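Long-range contact in transcriptional protein SWT1 (PDB 4PQZ), which is involved in transcription, probably as an activator, interacts with the TREX complex and RNA polymerase II, and has RNA endonuclease activity: residues 47-59 / 136-148. Residues are numbered along the deposited sequence; the frame is centred on the assembly and turned at random.
Sequences KETIFFAIDHTLR and LHFLFSKFTNEEK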
loop_
_atom_site.group_PDB
_atom_site.type_symbol
_atom_site.label_atom_id
_atom_site.label_comp_id
_atom_site.label_asym_id
_atom_site.label_seq_id
_atom_site.Cartn_x
_atom_site.Cartn_y
_atom_site.Cartn_z
ATOM N N LYS A 47 -1.378 4.808 3.085
ATOM C CA LYS A 47 -2.286 5.217 2.002
ATOM C C LYS A 47 -1.581 5.998 0.890
ATOM O O LYS A 47 -1.692 5.643 -0.286
ATOM C CB LYS A 47 -3.450 6.059 2.543
ATOM C CG LYS A 47 -4.700 5.273 2.920
ATOM C CD LYS A 47 -5.756 6.178 3.581
ATOM C CE LYS A 47 -6.404 7.143 2.590
ATOM N NZ LYS A 47 -7.207 8.205 3.276
ATOM N N GLU A 48 -0.866 7.056 1.264
ATOM C CA GLU A 48 -0.147 7.884 0.293
ATOM C C GLU A 48 0.888 7.083 -0.489
ATOM O O GLU A 48 1.116 7.326 -1.672
ATOM C CB GLU A 48 0.539 9.057 0.985
ATOM C CG GLU A 48 -0.390 10.184 1.383
ATOM C CD GLU A 48 0.349 11.298 2.098
ATOM O OE1 GLU A 48 1.552 11.119 2.406
ATOM O OE2 GLU A 48 -0.271 12.353 2.353
ATOM N N THR A 49 1.504 6.120 0.183
ATOM C CA THR A 49 2.565 5.316 -0.412
ATOM C C THR A 49 2.005 4.254 -1.362
ATOM O O THR A 49 2.616 3.928 -2.381
ATOM C CB THR A 49 3.450 4.664 0.704
ATOM O OG1 THR A 49 3.848 5.675 1.633
ATOM C CG2 THR A 49 4.688 4.014 0.130
ATOM N N ILE A 50 0.841 3.715 -1.026
ATOM C CA ILE A 50 0.165 2.778 -1.909
ATOM C C ILE A 50 -0.266 3.511 -3.175
ATOM O O ILE A 50 -0.115 3.007 -4.286
ATOM C CB ILE A 50 -1.075 2.156 -1.241
ATOM C CG1 ILE A 50 -0.678 1.317 -0.020
ATOM C CG2 ILE A 50 -1.828 1.285 -2.236
ATOM C CD1 ILE A 50 -1.859 0.981 0.893
ATOM N N PHE A 51 -0.790 4.717 -2.992
ATOM C CA PHE A 51 -1.304 5.511 -4.104
ATOM C C PHE A 51 -0.170 5.900 -5.041
ATOM O O PHE A 51 -0.285 5.722 -6.251
ATOM C CB PHE A 51 -2.048 6.758 -3.605
ATOM C CG PHE A 51 -3.293 6.447 -2.817
ATOM C CD1 PHE A 51 -3.836 5.168 -2.830
ATOM C CD2 PHE A 51 -3.922 7.432 -2.069
ATOM C CE1 PHE A 51 -4.975 4.874 -2.107
ATOM C CE2 PHE A 51 -5.068 7.146 -1.345
ATOM C CZ PHE A 51 -5.595 5.864 -1.365
ATOM N N PHE A 52 0.925 6.407 -4.472
ATOM C CA PHE A 52 2.134 6.716 -5.238
ATOM C C PHE A 52 2.573 5.528 -6.081
ATOM O O PHE A 52 2.844 5.684 -7.278
ATOM C CB PHE A 52 3.297 7.142 -4.317
ATOM C CG PHE A 52 4.644 7.193 -5.019
ATOM C CD1 PHE A 52 4.989 8.281 -5.825
ATOM C CD2 PHE A 52 5.556 6.152 -4.885
ATOM C CE1 PHE A 52 6.228 8.331 -6.480
ATOM C CE2 PHE A 52 6.796 6.193 -5.531
ATOM C CZ PHE A 52 7.130 7.282 -6.332
ATOM N N ALA A 53 2.640 4.353 -5.444
ATOM C CA ALA A 53 3.136 3.138 -6.088
ATOM C C ALA A 53 2.238 2.677 -7.238
ATOM O O ALA A 53 2.721 2.271 -8.298
ATOM C CB ALA A 53 3.315 2.024 -5.076
ATOM N N ILE A 54 0.932 2.755 -7.026
ATOM C CA ILE A 54 -0.010 2.384 -8.063
ATOM C C ILE A 54 -0.012 3.397 -9.213
ATOM O O ILE A 54 0.058 3.007 -10.382
ATOM C CB ILE A 54 -1.417 2.164 -7.489
ATOM C CG1 ILE A 54 -1.415 0.876 -6.654
ATOM C CG2 ILE A 54 -2.439 2.094 -8.598
ATOM C CD1 ILE A 54 -2.744 0.505 -6.135
ATOM N N ASP A 55 -0.057 4.686 -8.875
ATOM C CA ASP A 55 0.060 5.783 -9.852
ATOM C C ASP A 55 1.277 5.633 -10.755
ATOM O O ASP A 55 1.176 5.711 -11.972
ATOM C CB ASP A 55 0.132 7.144 -9.130
ATOM C CG ASP A 55 0.111 8.349 -10.105
ATOM O OD1 ASP A 55 -0.984 8.804 -10.501
ATOM O OD2 ASP A 55 1.191 8.858 -10.460
ATOM N N HIS A 56 2.430 5.407 -10.140
ATOM C CA HIS A 56 3.713 5.393 -10.840
ATOM C C HIS A 56 3.831 4.210 -11.803
ATOM O O HIS A 56 4.350 4.329 -12.917
ATOM C CB HIS A 56 4.872 5.372 -9.817
ATOM C CG HIS A 56 6.150 5.922 -10.355
ATOM N ND1 HIS A 56 7.176 5.121 -10.822
ATOM C CD2 HIS A 56 6.574 7.198 -10.515
ATOM C CE1 HIS A 56 8.170 5.877 -11.238
ATOM N NE2 HIS A 56 7.832 7.148 -11.063
ATOM N N THR A 57 3.354 3.066 -11.346
ATOM C CA THR A 57 3.401 1.846 -12.129
ATOM C C THR A 57 2.421 1.923 -13.330
ATOM O O THR A 57 2.768 1.545 -14.451
ATOM C CB THR A 57 3.145 0.629 -11.206
ATOM O OG1 THR A 57 4.365 0.243 -10.550
ATOM C CG2 THR A 57 2.544 -0.573 -11.974
ATOM N N LEU A 58 1.224 2.457 -13.098
ATOM C CA LEU A 58 0.216 2.574 -14.152
ATOM C C LEU A 58 0.617 3.580 -15.229
ATOM O O LEU A 58 0.494 3.308 -16.426
ATOM C CB LEU A 58 -1.146 2.947 -13.568
ATOM C CG LEU A 58 -2.117 1.802 -13.239
ATOM C CD1 LEU A 58 -1.981 0.696 -14.216
ATOM C CD2 LEU A 58 -1.790 1.214 -11.987
ATOM N N ARG A 59 1.098 4.740 -14.791
ATOM C CA ARG A 59 1.587 5.768 -15.691
ATOM C C ARG A 59 2.781 5.289 -16.524
ATOM O O ARG A 59 2.937 5.680 -17.679
ATOM C CB ARG A 59 1.948 7.025 -14.907
ATOM C CG ARG A 59 0.743 7.817 -14.418
ATOM C CD ARG A 59 1.213 9.111 -13.769
ATOM N NE ARG A 59 0.119 9.933 -13.256
ATOM C CZ ARG A 59 -0.541 10.836 -13.979
ATOM N NH1 ARG A 59 -0.231 11.025 -15.261
ATOM N NH2 ARG A 59 -1.522 11.543 -13.426
ATOM N N LEU A 136 4.081 -3.213 -0.076
ATOM C CA LEU A 136 4.798 -2.076 -0.647
ATOM C C LEU A 136 6.157 -2.456 -1.227
ATOM O O LEU A 136 6.589 -1.895 -2.228
ATOM C CB LEU A 136 4.931 -0.946 0.362
ATOM C CG LEU A 136 3.615 -0.204 0.609
ATOM C CD1 LEU A 136 3.716 0.756 1.799
ATOM C CD2 LEU A 136 3.118 0.491 -0.656
ATOM N N HIS A 137 6.821 -3.413 -0.599
ATOM C CA HIS A 137 8.044 -3.974 -1.145
ATOM C C HIS A 137 7.886 -4.479 -2.576
ATOM O O HIS A 137 8.654 -4.098 -3.454
ATOM C CB HIS A 137 8.577 -5.088 -0.237
ATOM C CG HIS A 137 9.318 -4.576 0.960
ATOM N ND1 HIS A 137 9.546 -5.339 2.087
ATOM C CD2 HIS A 137 9.895 -3.376 1.203
ATOM C CE1 HIS A 137 10.219 -4.631 2.968
ATOM N NE2 HIS A 137 10.440 -3.429 2.459
ATOM N N PHE A 138 6.894 -5.336 -2.806
ATOM C CA PHE A 138 6.622 -5.858 -4.150
ATOM C C PHE A 138 6.201 -4.755 -5.122
ATOM O O PHE A 138 6.643 -4.737 -6.267
ATOM C CB PHE A 138 5.576 -6.985 -4.099
ATOM C CG PHE A 138 6.013 -8.170 -3.262
ATOM C CD1 PHE A 138 7.075 -8.956 -3.678
ATOM C CD2 PHE A 138 5.375 -8.477 -2.063
ATOM C CE1 PHE A 138 7.511 -10.036 -2.905
ATOM C CE2 PHE A 138 5.796 -9.550 -1.284
ATOM C CZ PHE A 138 6.868 -10.336 -1.705
ATOM N N LEU A 139 5.382 -3.823 -4.643
ATOM C CA LEU A 139 4.932 -2.697 -5.456
ATOM C C LEU A 139 6.056 -1.713 -5.786
ATOM O O LEU A 139 5.920 -0.917 -6.716
ATOM C CB LEU A 139 3.762 -1.953 -4.799
ATOM C CG LEU A 139 2.429 -2.669 -4.543
ATOM C CD1 LEU A 139 1.500 -1.731 -3.775
ATOM C CD2 LEU A 139 1.777 -3.139 -5.823
ATOM N N PHE A 140 7.160 -1.766 -5.032
ATOM C CA PHE A 140 8.336 -0.919 -5.314
ATOM C C PHE A 140 9.426 -1.674 -6.080
ATOM O O PHE A 140 10.452 -1.093 -6.436
ATOM C CB PHE A 140 8.943 -0.352 -4.013
ATOM C CG PHE A 140 8.354 0.974 -3.580
ATOM C CD1 PHE A 140 6.997 1.098 -3.317
ATOM C CD2 PHE A 140 9.164 2.093 -3.430
ATOM C CE1 PHE A 140 6.458 2.308 -2.922
ATOM C CE2 PHE A 140 8.625 3.315 -3.032
ATOM C CZ PHE A 140 7.267 3.414 -2.771
ATOM N N SER A 141 9.192 -2.961 -6.339
ATOM C CA SER A 141 10.258 -3.871 -6.769
ATOM C C SER A 141 10.941 -3.502 -8.105
ATOM O O SER A 141 12.026 -4.009 -8.414
ATOM C CB SER A 141 9.762 -5.323 -6.806
ATOM O OG SER A 141 8.881 -5.543 -7.900
ATOM N N LYS A 142 10.320 -2.627 -8.885
ATOM C CA LYS A 142 10.937 -2.187 -10.127
ATOM C C LYS A 142 11.175 -0.691 -10.126
ATOM O O LYS A 142 11.500 -0.112 -11.157
ATOM C CB LYS A 142 10.092 -2.591 -11.341
ATOM C CG LYS A 142 9.889 -4.102 -11.462
ATOM C CD LYS A 142 9.264 -4.435 -12.798
ATOM C CE LYS A 142 10.014 -5.545 -13.511
ATOM N NZ LYS A 142 9.642 -5.578 -14.961
ATOM N N PHE A 143 11.017 -0.067 -8.962
ATOM C CA PHE A 143 11.293 1.356 -8.839
ATOM C C PHE A 143 12.811 1.593 -8.770
ATOM O O PHE A 143 13.616 0.647 -8.789
ATOM C CB PHE A 143 10.585 1.955 -7.617
ATOM C CG PHE A 143 9.087 2.055 -7.761
ATOM C CD1 PHE A 143 8.439 1.602 -8.914
ATOM C CD2 PHE A 143 8.319 2.613 -6.741
ATOM C CE1 PHE A 143 7.039 1.688 -9.039
ATOM C CE2 PHE A 143 6.913 2.714 -6.864
ATOM C CZ PHE A 143 6.274 2.244 -8.010
ATOM N N THR A 144 13.208 2.850 -8.695
ATOM C CA THR A 144 14.638 3.153 -8.607
ATOM C C THR A 144 15.199 2.840 -7.212
ATOM O O THR A 144 14.446 2.723 -6.237
ATOM C CB THR A 144 14.919 4.603 -8.979
ATOM O OG1 THR A 144 14.582 5.458 -7.879
ATOM C CG2 THR A 144 14.096 4.996 -10.223
ATOM N N ASN A 145 16.518 2.674 -7.129
ATOM C CA ASN A 145 17.177 2.389 -5.854
ATOM C C ASN A 145 16.843 3.467 -4.821
ATOM O O ASN A 145 16.624 3.183 -3.638
ATOM C CB ASN A 145 18.692 2.269 -6.057
ATOM C CG ASN A 145 19.425 1.796 -4.800
ATOM O OD1 ASN A 145 19.918 2.609 -4.011
ATOM N ND2 ASN A 145 19.500 0.477 -4.614
ATOM N N GLU A 146 16.762 4.700 -5.302
ATOM C CA GLU A 146 16.391 5.861 -4.497
ATOM C C GLU A 146 15.005 5.747 -3.860
ATOM O O GLU A 146 14.830 6.013 -2.660
ATOM C CB GLU A 146 16.389 7.087 -5.386
ATOM C CG GLU A 146 16.420 8.372 -4.627
ATOM C CD GLU A 146 17.210 9.414 -5.373
ATOM O OE1 GLU A 146 16.621 10.048 -6.273
ATOM O OE2 GLU A 146 18.418 9.575 -5.080
ATOM N N GLU A 147 14.017 5.381 -4.679
ATOM C CA GLU A 147 12.640 5.319 -4.218
ATOM C C GLU A 147 12.507 4.181 -3.228
ATOM O O GLU A 147 11.797 4.302 -2.230
ATOM C CB GLU A 147 11.644 5.221 -5.396
ATOM C CG GLU A 147 11.531 6.556 -6.159
ATOM C CD GLU A 147 10.933 6.421 -7.566
ATOM O OE1 GLU A 147 10.934 5.301 -8.134
ATOM O OE2 GLU A 147 10.469 7.453 -8.109
ATOM N N LYS A 148 13.240 3.100 -3.486
ATOM C CA LYS A 148 13.323 1.964 -2.566
ATOM C C LYS A 148 13.944 2.281 -1.185
ATOM O O LYS A 148 13.415 1.830 -0.166
ATOM C CB LYS A 148 14.017 0.774 -3.247
ATOM C CG LYS A 148 13.138 0.047 -4.280
ATOM C CD LYS A 148 13.899 -0.334 -5.532
ATOM C CE LYS A 148 14.309 -1.790 -5.557
ATOM N NZ LYS A 148 15.671 -1.933 -6.196
#
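Phe-143 lies between His-56 and the backbone of Leu-139 and Phe-140, at the centre of an aromatic cluster with Phe-52 and Phe-140 in this all-helical, HEPN-like C-terminal domain. The cluster joins helix 35-62 to the connection between helices 122-139 and 145-163, where Phe-140 to Phe-143 form a type I beta turn. The His-56 pair is edge-to-face by its geometry: the planes stand at 69°, the centroids are 5.0 Å apart, and ND1 of His-56 sits above the Phe-143 ring near its rim. Leu-139 O and Phe-140 CA take the opposite face. The ring's edge meets helix 35-62, with Phe-143 CZ 3.6 Å from Ala-53 O and Phe-143 CE1 3.4 Å from Thr-57 OG1. Phe-52, its CG anti to the backbone N (chi1 168°), reaches across to both phenylalanines; CE2 of Phe-52 comes within 3.7 Å of CE2 of Phe-143. With an alanine in place of Phe-143, a gap is likely to open beside Ala-53 and the His-56 ring to be freer to turn.

The remaining apolar packing follows the close passage of Ala-53 and Leu-139, whose CA atoms are 6.1 Å apart; the small Ala-53 CB fits against Leu-139 CB and Phe-140 CE1. One turn earlier, Leu-136 directs CD1 to Thr-49 CG2 and CD2 to Ile-50 CG1, while Thr-49 OG1 turns back to bond Gln-45 O.

Thr-144 and Glu-147 form a capping box at the start of helix 145-163: Glu-147 N donates to Thr-144 OG1, and a weak return bond joins Thr-144 N to Glu-147 OE1. Glu-147 OE2 lies in the plane of the Phe-52 ring, at its edge, 3.8 Å from Phe-52 CZ.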